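Local coordinates for hydroxyglutarate synthase (Oryza sativa, PDB 6W1K), which catalyses the iron(II)-dependent decarboxylation and hydroxylation of 2-oxoadipate to D-2-hydroxyglutarate, a step of plant lysine catabolism, at residues 145-150 / 162-167; 82-87 / 103-108; 225-230 / 308-313. All blocks are in the same frame, centred on the assembly; numbering follows the deposited sequence.

Contact 1: 145-150 / 162-167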
loop_
_atom_site.group_PDB
_atom_site.type_symbol
_atom_site.label_atom_id
_atom_site.label_comp_id
_atom_site.label_asym_id
_atom_site.label_seq_id
_atom_site.Cartn_x
_atom_site.Cartn_y
_atom_site.Cartn_z
ATOM N N ARG A 145 4.540 1.178 24.581
ATOM C CA ARG A 145 4.344 0.570 25.898
ATOM C C ARG A 145 2.859 0.338 26.194
ATOM O O ARG A 145 2.489 -0.712 26.728
ATOM C CB ARG A 145 4.990 1.415 26.996
ATOM C CG ARG A 145 6.531 1.315 26.998
ATOM C CD ARG A 145 7.056 -0.152 27.127
ATOM N NE ARG A 145 7.615 -0.685 25.872
ATOM C CZ ARG A 145 7.412 -1.924 25.412
ATOM N NH1 ARG A 145 6.664 -2.788 26.102
ATOM N NH2 ARG A 145 7.960 -2.304 24.257
ATOM N N THR A 146 1.984 1.268 25.792
ATOM C CA THR A 146 0.564 1.102 26.073
ATOM C C THR A 146 -0.060 -0.060 25.305
ATOM O O THR A 146 -1.150 -0.521 25.684
ATOM C CB THR A 146 -0.261 2.376 25.774
ATOM O OG1 THR A 146 -0.479 2.569 24.372
ATOM C CG2 THR A 146 0.386 3.626 26.358
ATOM N N SER A 147 0.601 -0.523 24.248
ATOM C CA SER A 147 0.103 -1.546 23.319
ATOM C C SER A 147 0.415 -2.955 23.768
ATOM O O SER A 147 -0.189 -3.901 23.258
ATOM C CB SER A 147 0.718 -1.296 21.936
ATOM O OG SER A 147 0.163 -2.144 20.937
ATOM N N GLY A 148 1.338 -3.119 24.705
ATOM C CA GLY A 148 1.698 -4.460 25.159
ATOM C C GLY A 148 2.151 -5.347 24.007
ATOM O O GLY A 148 3.002 -4.979 23.190
ATOM N N LYS A 149 1.542 -6.524 23.919
ATOM C CA LYS A 149 1.844 -7.471 22.856
ATOM C C LYS A 149 0.911 -7.326 21.663
ATOM O O LYS A 149 0.752 -8.276 20.879
ATOM C CB LYS A 149 1.816 -8.889 23.428
ATOM C CG LYS A 149 3.012 -9.130 24.360
ATOM C CD LYS A 149 3.185 -10.609 24.679
ATOM C CE LYS A 149 4.330 -10.860 25.667
ATOM N NZ LYS A 149 5.655 -10.627 25.013
ATOM N N GLY A 150 0.335 -6.137 21.469
ATOM C CA GLY A 150 -0.469 -5.885 20.281
ATOM C C GLY A 150 0.262 -6.166 18.980
ATOM O O GLY A 150 -0.366 -6.528 17.976
ATOM N N GLU A 162 -8.654 -1.147 14.357
ATOM C CA GLU A 162 -8.311 -0.686 15.699
ATOM C C GLU A 162 -6.834 -0.324 15.773
ATOM O O GLU A 162 -6.009 -0.891 15.057
ATOM C CB GLU A 162 -8.647 -1.764 16.735
ATOM C CG GLU A 162 -10.127 -2.117 16.777
ATOM C CD GLU A 162 -11.020 -1.026 17.361
ATOM O OE1 GLU A 162 -10.499 -0.097 18.017
ATOM O OE2 GLU A 162 -12.260 -1.132 17.169
ATOM N N LEU A 163 -6.513 0.666 16.609
ATOM C CA LEU A 163 -5.143 0.904 17.068
ATOM C C LEU A 163 -4.859 -0.023 18.264
ATOM O O LEU A 163 -5.755 -0.285 19.069
ATOM C CB LEU A 163 -4.971 2.379 17.497
ATOM C CG LEU A 163 -5.316 3.427 16.426
ATOM C CD1 LEU A 163 -5.247 4.861 16.974
ATOM C CD2 LEU A 163 -4.400 3.264 15.231
ATOM N N THR A 164 -3.633 -0.544 18.361
ATOM C CA THR A 164 -3.278 -1.405 19.492
ATOM C C THR A 164 -2.770 -0.608 20.698
ATOM O O THR A 164 -2.915 -1.051 21.844
ATOM C CB THR A 164 -2.214 -2.427 19.078
ATOM O OG1 THR A 164 -1.046 -1.747 18.597
ATOM C CG2 THR A 164 -2.772 -3.356 17.999
ATOM N N TRP A 165 -2.210 0.558 20.450
ATOM C CA TRP A 165 -1.864 1.507 21.499
ATOM C C TRP A 165 -3.050 2.384 21.893
ATOM O O TRP A 165 -4.074 2.448 21.214
ATOM C CB TRP A 165 -0.714 2.375 21.052
ATOM C CG TRP A 165 -0.777 2.889 19.656
ATOM C CD1 TRP A 165 -1.497 3.946 19.200
ATOM C CD2 TRP A 165 -0.078 2.348 18.525
ATOM N NE1 TRP A 165 -1.256 4.122 17.847
ATOM C CE2 TRP A 165 -0.409 3.134 17.412
ATOM C CE3 TRP A 165 0.811 1.292 18.356
ATOM C CZ2 TRP A 165 0.128 2.890 16.135
ATOM C CZ3 TRP A 165 1.337 1.040 17.072
ATOM C CH2 TRP A 165 0.998 1.832 16.001
ATOM N N GLU A 166 -2.888 3.103 22.999
ATOM C CA GLU A 166 -3.968 3.967 23.441
ATOM C C GLU A 166 -4.178 5.082 22.425
ATOM O O GLU A 166 -3.278 5.431 21.667
ATOM C CB GLU A 166 -3.673 4.565 24.817
ATOM C CG GLU A 166 -2.507 5.555 24.845
ATOM C CD GLU A 166 -2.284 6.136 26.251
ATOM O OE1 GLU A 166 -2.939 5.654 27.204
ATOM O OE2 GLU A 166 -1.451 7.061 26.406
ATOM N N LYS A 167 -5.380 5.648 22.434
ATOM C CA LYS A 167 -5.698 6.754 21.539
ATOM C C LYS A 167 -4.726 7.894 21.808
ATOM O O LYS A 167 -4.481 8.220 22.967
ATOM C CB LYS A 167 -7.124 7.242 21.777
ATOM C CG LYS A 167 -7.812 7.848 20.567
ATOM C CD LYS A 167 -9.289 8.192 20.859
ATOM C CE LYS A 167 -10.209 7.718 19.713
ATOM N NZ LYS A 167 -11.293 8.715 19.344
HETATM O O HOH W 1 -2.679 -3.855 22.099
#
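Thr146 and Ser147, in the last turn of helix 134-147, hold the loop 162-167 mainly through their hydroxyls. Two direct hydrogen bonds cross. Glu166 N donates to Thr146 OG1 over 2.8 Å, nearly straight at 168°. Thr146 OG1 lies between its backbone N and carbonyl carbon (chi1 76°), and it is also bonded to Tyr143 O one turn back. Ser147 OG and Thr164 OG1 share the second bond, 2.7 Å long, and either may donate. Ser147 OG is bonded to Tyr70 OH as well, so the buried hydroxyl has two partners.

One water joins the backbones. It donates to Ser147 O at 2.7 Å and to Thr164 O at 2.8 Å. Ser147 CA adds a CA-H...O contact to Thr164 O, at 3.4 Å.

Van der Waals contacts are few. Trp165 CB packs against Thr146 OG1, 3.3 Å away, while its indole NE1 is bonded to Leu187 O. Thr146 CG2 lies against the carboxylate end of Glu166, 3.7 Å from Glu166 CD, and the two side chains cross at about a right angle. Thr164 CG2 comes within 4.0 Å of Gly150 O. An alanine in place of Thr164 would probably leave Ser147 OG with Tyr70 as its main partner and open a small gap beside Gly150.

A helix C-terminus is thus tied to an irregular loop, the link between helices 154-160 and 170-179, by side-chain hydroxyls and a bridging water.

Contact 2: 82-87 / 103-108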
loop_
_atom_site.group_PDB
_atom_site.type_symbol
_atom_site.label_atom_id
_atom_site.label_comp_id
_atom_site.label_asym_id
_atom_site.label_seq_id
_atom_site.Cartn_x
_atom_site.Cartn_y
_atom_site.Cartn_z
ATOM N N PHE A 82 0.799 -17.410 4.829
ATOM C CA PHE A 82 -0.052 -17.672 3.673
ATOM C C PHE A 82 0.719 -17.573 2.357
ATOM O O PHE A 82 0.189 -17.149 1.331
ATOM C CB PHE A 82 -1.273 -16.751 3.743
ATOM C CG PHE A 82 -2.210 -17.168 4.853
ATOM C CD1 PHE A 82 -3.064 -18.270 4.685
ATOM C CD2 PHE A 82 -2.176 -16.534 6.091
ATOM C CE1 PHE A 82 -3.878 -18.737 5.725
ATOM C CE2 PHE A 82 -2.997 -16.979 7.128
ATOM C CZ PHE A 82 -3.848 -18.074 6.949
ATOM N N GLY A 83 1.957 -18.084 2.354
ATOM C CA GLY A 83 2.660 -18.417 1.133
ATOM C C GLY A 83 3.322 -17.253 0.417
ATOM O O GLY A 83 3.896 -17.452 -0.665
ATOM N N TYR A 84 3.299 -16.060 0.989
ATOM C CA TYR A 84 4.035 -14.953 0.399
ATOM C C TYR A 84 5.540 -15.112 0.632
ATOM O O TYR A 84 5.996 -15.746 1.585
ATOM C CB TYR A 84 3.575 -13.615 0.953
ATOM C CG TYR A 84 2.314 -13.089 0.329
ATOM C CD1 TYR A 84 1.099 -13.697 0.590
ATOM C CD2 TYR A 84 2.349 -12.012 -0.560
ATOM C CE1 TYR A 84 -0.061 -13.224 0.010
ATOM C CE2 TYR A 84 1.205 -11.539 -1.148
ATOM C CZ TYR A 84 -0.007 -12.140 -0.841
ATOM O OH TYR A 84 -1.167 -11.687 -1.430
ATOM N N VAL A 85 6.300 -14.529 -0.288
ATOM C CA VAL A 85 7.745 -14.701 -0.377
ATOM C C VAL A 85 8.363 -13.316 -0.264
ATOM O O VAL A 85 8.047 -12.438 -1.068
ATOM C CB VAL A 85 8.148 -15.357 -1.712
ATOM C CG1 VAL A 85 9.665 -15.531 -1.883
ATOM C CG2 VAL A 85 7.472 -16.742 -1.851
ATOM N N PRO A 86 9.282 -13.092 0.676
ATOM C CA PRO A 86 9.949 -11.782 0.740
ATOM C C PRO A 86 10.857 -11.545 -0.460
ATOM O O PRO A 86 11.559 -12.437 -0.951
ATOM C CB PRO A 86 10.741 -11.848 2.060
ATOM C CG PRO A 86 10.966 -13.278 2.306
ATOM C CD PRO A 86 9.736 -13.994 1.748
ATOM N N ARG A 87 10.826 -10.314 -0.939
ATOM C CA ARG A 87 11.617 -9.928 -2.096
ATOM C C ARG A 87 12.606 -8.824 -1.718
ATOM O O ARG A 87 13.348 -8.978 -0.746
ATOM C CB ARG A 87 10.672 -9.542 -3.229
ATOM C CG ARG A 87 9.678 -10.704 -3.565
ATOM C CD ARG A 87 10.378 -11.905 -4.309
ATOM N NE ARG A 87 10.817 -11.460 -5.622
ATOM C CZ ARG A 87 10.117 -11.574 -6.750
ATOM N NH1 ARG A 87 8.949 -12.181 -6.763
ATOM N NH2 ARG A 87 10.596 -11.090 -7.881
ATOM N N SER A 103 5.888 -11.180 -2.696
ATOM C CA SER A 103 5.145 -11.664 -3.845
ATOM C C SER A 103 4.255 -12.820 -3.408
ATOM O O SER A 103 4.657 -13.640 -2.574
ATOM C CB SER A 103 6.078 -12.153 -4.957
ATOM O OG SER A 103 6.993 -13.059 -4.417
ATOM N N PRO A 104 3.081 -12.947 -4.003
ATOM C CA PRO A 104 2.083 -13.901 -3.485
ATOM C C PRO A 104 2.392 -15.334 -3.869
ATOM O O PRO A 104 3.153 -15.603 -4.798
ATOM C CB PRO A 104 0.761 -13.421 -4.117
ATOM C CG PRO A 104 1.157 -12.664 -5.324
ATOM C CD PRO A 104 2.562 -12.100 -5.094
ATOM N N PRO A 105 1.784 -16.297 -3.180
ATOM C CA PRO A 105 1.829 -17.680 -3.662
ATOM C C PRO A 105 1.175 -17.775 -5.044
ATOM O O PRO A 105 0.375 -16.922 -5.428
ATOM C CB PRO A 105 1.034 -18.448 -2.612
ATOM C CG PRO A 105 0.016 -17.440 -2.097
ATOM C CD PRO A 105 0.758 -16.097 -2.136
ATOM N N THR A 106 1.507 -18.839 -5.778
ATOM C CA THR A 106 0.838 -19.104 -7.054
ATOM C C THR A 106 -0.653 -19.279 -6.778
ATOM O O THR A 106 -1.033 -19.961 -5.820
ATOM C CB THR A 106 1.414 -20.334 -7.734
ATOM O OG1 THR A 106 2.801 -20.101 -8.007
ATOM C CG2 THR A 106 0.656 -20.664 -9.056
ATOM N N ASN A 107 -1.484 -18.571 -7.553
ATOM C CA ASN A 107 -2.951 -18.572 -7.445
ATOM C C ASN A 107 -3.489 -18.401 -8.871
ATOM O O ASN A 107 -4.041 -17.391 -9.280
ATOM C CB ASN A 107 -3.463 -17.509 -6.467
ATOM C CG ASN A 107 -3.151 -16.095 -6.894
ATOM O OD1 ASN A 107 -4.039 -15.325 -7.226
ATOM N ND2 ASN A 107 -1.899 -15.732 -6.826
ATOM N N ASP A 108 -3.304 -19.422 -9.704
ATOM C CA ASP A 108 -3.738 -19.317 -11.096
ATOM C C ASP A 108 -5.216 -19.621 -11.303
ATOM O O ASP A 108 -5.719 -19.422 -12.421
ATOM C CB ASP A 108 -2.936 -20.269 -11.995
ATOM C CG ASP A 108 -1.457 -19.915 -12.053
ATOM O OD1 ASP A 108 -0.622 -20.832 -12.222
ATOM O OD2 ASP A 108 -1.127 -18.719 -11.923
#
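Val85 and Ser103 form an antiparallel, hydrogen-bonded pair where the hairpin of strands 85-92 and 97-103 opens at its base. Val85 N donates to Ser103 O and Ser103 N to Val85 O, both over 3.0 Å. Just before the pair, a Schellman motif ends helix 72-81. Gly83, with positive phi, is its C-prime residue, and a side chain there would run into Pro105 CB.

Tyr84 packs on the two prolines that follow the strand. Pro104 CA sits over one face of the ring, 3.6 Å from the centroid and 19° off the normal. Pro105 CD lies over the same face, 4.0 Å from the centroid, toward the CD1-CE1 edge. Both are CH-pi contacts. Pro104 CB adds a touch at Tyr84 CE2, 3.5 Å away. Phe79 meets the Tyr84 ring edge-to-face, and Tyr84 OH is hydrogen-bonded to Pro120 O, which helps fix the ring. The prolines, at the start of the loop that leads to strand 121-127, thus pack this loop against the residues that follow helix 72-81. Beyond the ring, Pro105 CG approaches Phe82 O to 3.4 Å.

The Val85 and Ser103 side chains share one face of the hairpin. The Arg87 chain, bent at chi2 (-73°) and chi3, brings its guanidinium edge-on to Ser103 OG, with Arg87 NH1 donating in plane over 3.2 Å.

Contact 3: 225-230 / 308-313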
loop_
_atom_site.group_PDB
_atom_site.type_symbol
_atom_site.label_atom_id
_atom_site.label_comp_id
_atom_site.label_asym_id
_atom_site.label_seq_id
_atom_site.Cartn_x
_atom_site.Cartn_y
_atom_site.Cartn_z
ATOM N N ASN A 225 -1.716 13.048 -6.590
ATOM C CA ASN A 225 -0.444 13.448 -5.993
ATOM C C ASN A 225 0.428 14.154 -7.027
ATOM O O ASN A 225 0.790 13.561 -8.045
ATOM C CB ASN A 225 0.275 12.205 -5.448
ATOM C CG ASN A 225 1.600 12.532 -4.786
ATOM O OD1 ASN A 225 2.162 13.593 -5.009
ATOM N ND2 ASN A 225 2.102 11.616 -3.959
ATOM N N SER A 226 0.799 15.403 -6.724
ATOM C CA SER A 226 1.526 16.291 -7.626
ATOM C C SER A 226 3.036 16.198 -7.502
ATOM O O SER A 226 3.739 16.806 -8.314
ATOM C CB SER A 226 1.140 17.769 -7.369
ATOM O OG SER A 226 1.718 18.279 -6.170
ATOM N N GLU A 227 3.556 15.533 -6.480
ATOM C CA GLU A 227 4.973 15.649 -6.163
ATOM C C GLU A 227 5.760 14.778 -7.125
ATOM O O GLU A 227 5.498 13.581 -7.221
ATOM C CB GLU A 227 5.252 15.235 -4.721
ATOM C CG GLU A 227 6.657 15.618 -4.221
ATOM C CD GLU A 227 7.011 17.111 -4.394
ATOM O OE1 GLU A 227 6.218 18.005 -3.988
ATOM O OE2 GLU A 227 8.109 17.385 -4.937
ATOM N N GLY A 228 6.732 15.368 -7.820
ATOM C CA GLY A 228 7.425 14.630 -8.862
ATOM C C GLY A 228 6.604 14.389 -10.110
ATOM O O GLY A 228 6.902 13.462 -10.874
ATOM N N GLY A 229 5.590 15.211 -10.346
ATOM C CA GLY A 229 4.647 14.982 -11.414
ATOM C C GLY A 229 3.546 14.020 -11.013
ATOM O O GLY A 229 3.659 13.246 -10.062
ATOM N N ILE A 230 2.451 14.070 -11.770
ATOM C CA ILE A 230 1.347 13.176 -11.462
ATOM C C ILE A 230 1.671 11.736 -11.834
ATOM O O ILE A 230 1.026 10.816 -11.327
ATOM C CB ILE A 230 0.052 13.635 -12.155
ATOM C CG1 ILE A 230 0.250 13.768 -13.667
ATOM C CG2 ILE A 230 -0.426 14.990 -11.559
ATOM C CD1 ILE A 230 -1.068 13.835 -14.434
ATOM N N ASN A 308 1.027 16.726 4.438
ATOM C CA ASN A 308 0.171 17.891 4.633
ATOM C C ASN A 308 0.218 18.812 3.422
ATOM O O ASN A 308 -0.792 19.440 3.077
ATOM C CB ASN A 308 0.579 18.630 5.900
ATOM C CG ASN A 308 -0.455 19.631 6.339
ATOM O OD1 ASN A 308 -0.201 20.837 6.334
ATOM N ND2 ASN A 308 -1.640 19.141 6.721
ATOM N N ASP A 309 1.368 18.887 2.747
ATOM C CA ASP A 309 1.473 19.773 1.589
ATOM C C ASP A 309 0.566 19.315 0.451
ATOM O O ASP A 309 -0.065 20.138 -0.218
ATOM C CB ASP A 309 2.921 19.855 1.107
ATOM C CG ASP A 309 3.151 21.018 0.138
ATOM O OD1 ASP A 309 2.866 22.193 0.503
ATOM O OD2 ASP A 309 3.628 20.754 -0.989
ATOM N N GLN A 310 0.492 18.005 0.206
ATOM C CA GLN A 310 -0.454 17.523 -0.795
ATOM C C GLN A 310 -1.902 17.699 -0.335
ATOM O O GLN A 310 -2.750 18.159 -1.106
ATOM C CB GLN A 310 -0.154 16.062 -1.130
ATOM C CG GLN A 310 1.117 15.919 -1.971
ATOM C CD GLN A 310 0.999 16.542 -3.360
ATOM O OE1 GLN A 310 0.064 16.262 -4.102
ATOM N NE2 GLN A 310 1.964 17.387 -3.719
ATOM N N LEU A 311 -2.212 17.351 0.917
ATOM C CA LEU A 311 -3.598 17.444 1.374
ATOM C C LEU A 311 -4.129 18.879 1.347
ATOM O O LEU A 311 -5.338 19.088 1.180
ATOM C CB LEU A 311 -3.720 16.868 2.791
ATOM C CG LEU A 311 -4.018 15.369 2.917
ATOM C CD1 LEU A 311 -3.019 14.557 2.194
ATOM C CD2 LEU A 311 -4.034 14.991 4.387
ATOM N N THR A 312 -3.265 19.882 1.533
ATOM C CA THR A 312 -3.719 21.262 1.636
ATOM C C THR A 312 -3.565 22.039 0.332
ATOM O O THR A 312 -3.846 23.243 0.300
ATOM C CB THR A 312 -2.993 21.988 2.784
ATOM O OG1 THR A 312 -1.577 21.996 2.568
ATOM C CG2 THR A 312 -3.299 21.316 4.135
ATOM N N ARG A 313 -3.157 21.376 -0.748
ATOM C CA ARG A 313 -3.047 22.036 -2.049
ATOM C C ARG A 313 -4.354 22.721 -2.429
ATOM O O ARG A 313 -5.416 22.096 -2.401
ATOM C CB ARG A 313 -2.677 21.030 -3.130
ATOM C CG ARG A 313 -1.200 20.743 -3.253
ATOM C CD ARG A 313 -0.984 19.605 -4.263
ATOM N NE ARG A 313 -1.758 19.812 -5.492
ATOM C CZ ARG A 313 -2.229 18.829 -6.253
ATOM N NH1 ARG A 313 -2.924 19.108 -7.353
ATOM N NH2 ARG A 313 -1.989 17.564 -5.919
HETATM O O HOH W 2 4.263 18.105 -2.299
#
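Gln310 presents both ends of its amide to Ser226, joining the short helix 308-311 to an Asx turn and the type II beta turn that overlaps it. A bend at chi2 (-65°) brings Gln310 CD beside Ser226. Gln310 NE2 donates to Ser226 OG over 2.6 Å, in the plane of the amide and nearly straight at 169°. Ser226 N returns a bond to Gln310 OE1, 2.9 Å away, from above the carbonyl plane. Arg313 NH2, also bonded to Leu224 O, reaches Gln310 OE1 from the opposite face, at 3.0 Å. Two donors grip this oxygen; three direct bonds and a water hold the amide.

The Asx turn is closed by Glu227 N, which donates to Asn225 OD1 over 2.8 Å. Asn225 ND2 is bonded to Ser305 OG and Lys301 O, so the same amide ties the turn to the end of helix 296-302 and just beyond. Its side chain lies about 8 Å from the bound 2-oxoadipate.

The water accepts from Gln310 NE2 and donates to Glu227 OE1 and Asp309 OD2, which probably eases the repulsion of the two carboxylates.

Ser226 CB rests over one face of the Arg313 guanidinium, 3.5 Å from Arg313 NH2.

From the N terminus, contact 2 comes first. It closes the hairpin of strands 85-92 and 97-103 and ties the end of helix 72-81 to the loop before strand 121-127. Contact 1 follows. It closes a short loop around helix 154-160, in the helical part of the chain. Contact 3 makes the longest closure: it brings the last modelled residues back to the loop after helix 210-219, across 77 residues that include strands 239-243, 248-252 and 258-271. The three lie in series, neither nesting nor crossing, and none touches another. Contacts 2 and 3 sit on opposite sides of the chain's centre, their centres about 33 Å apart.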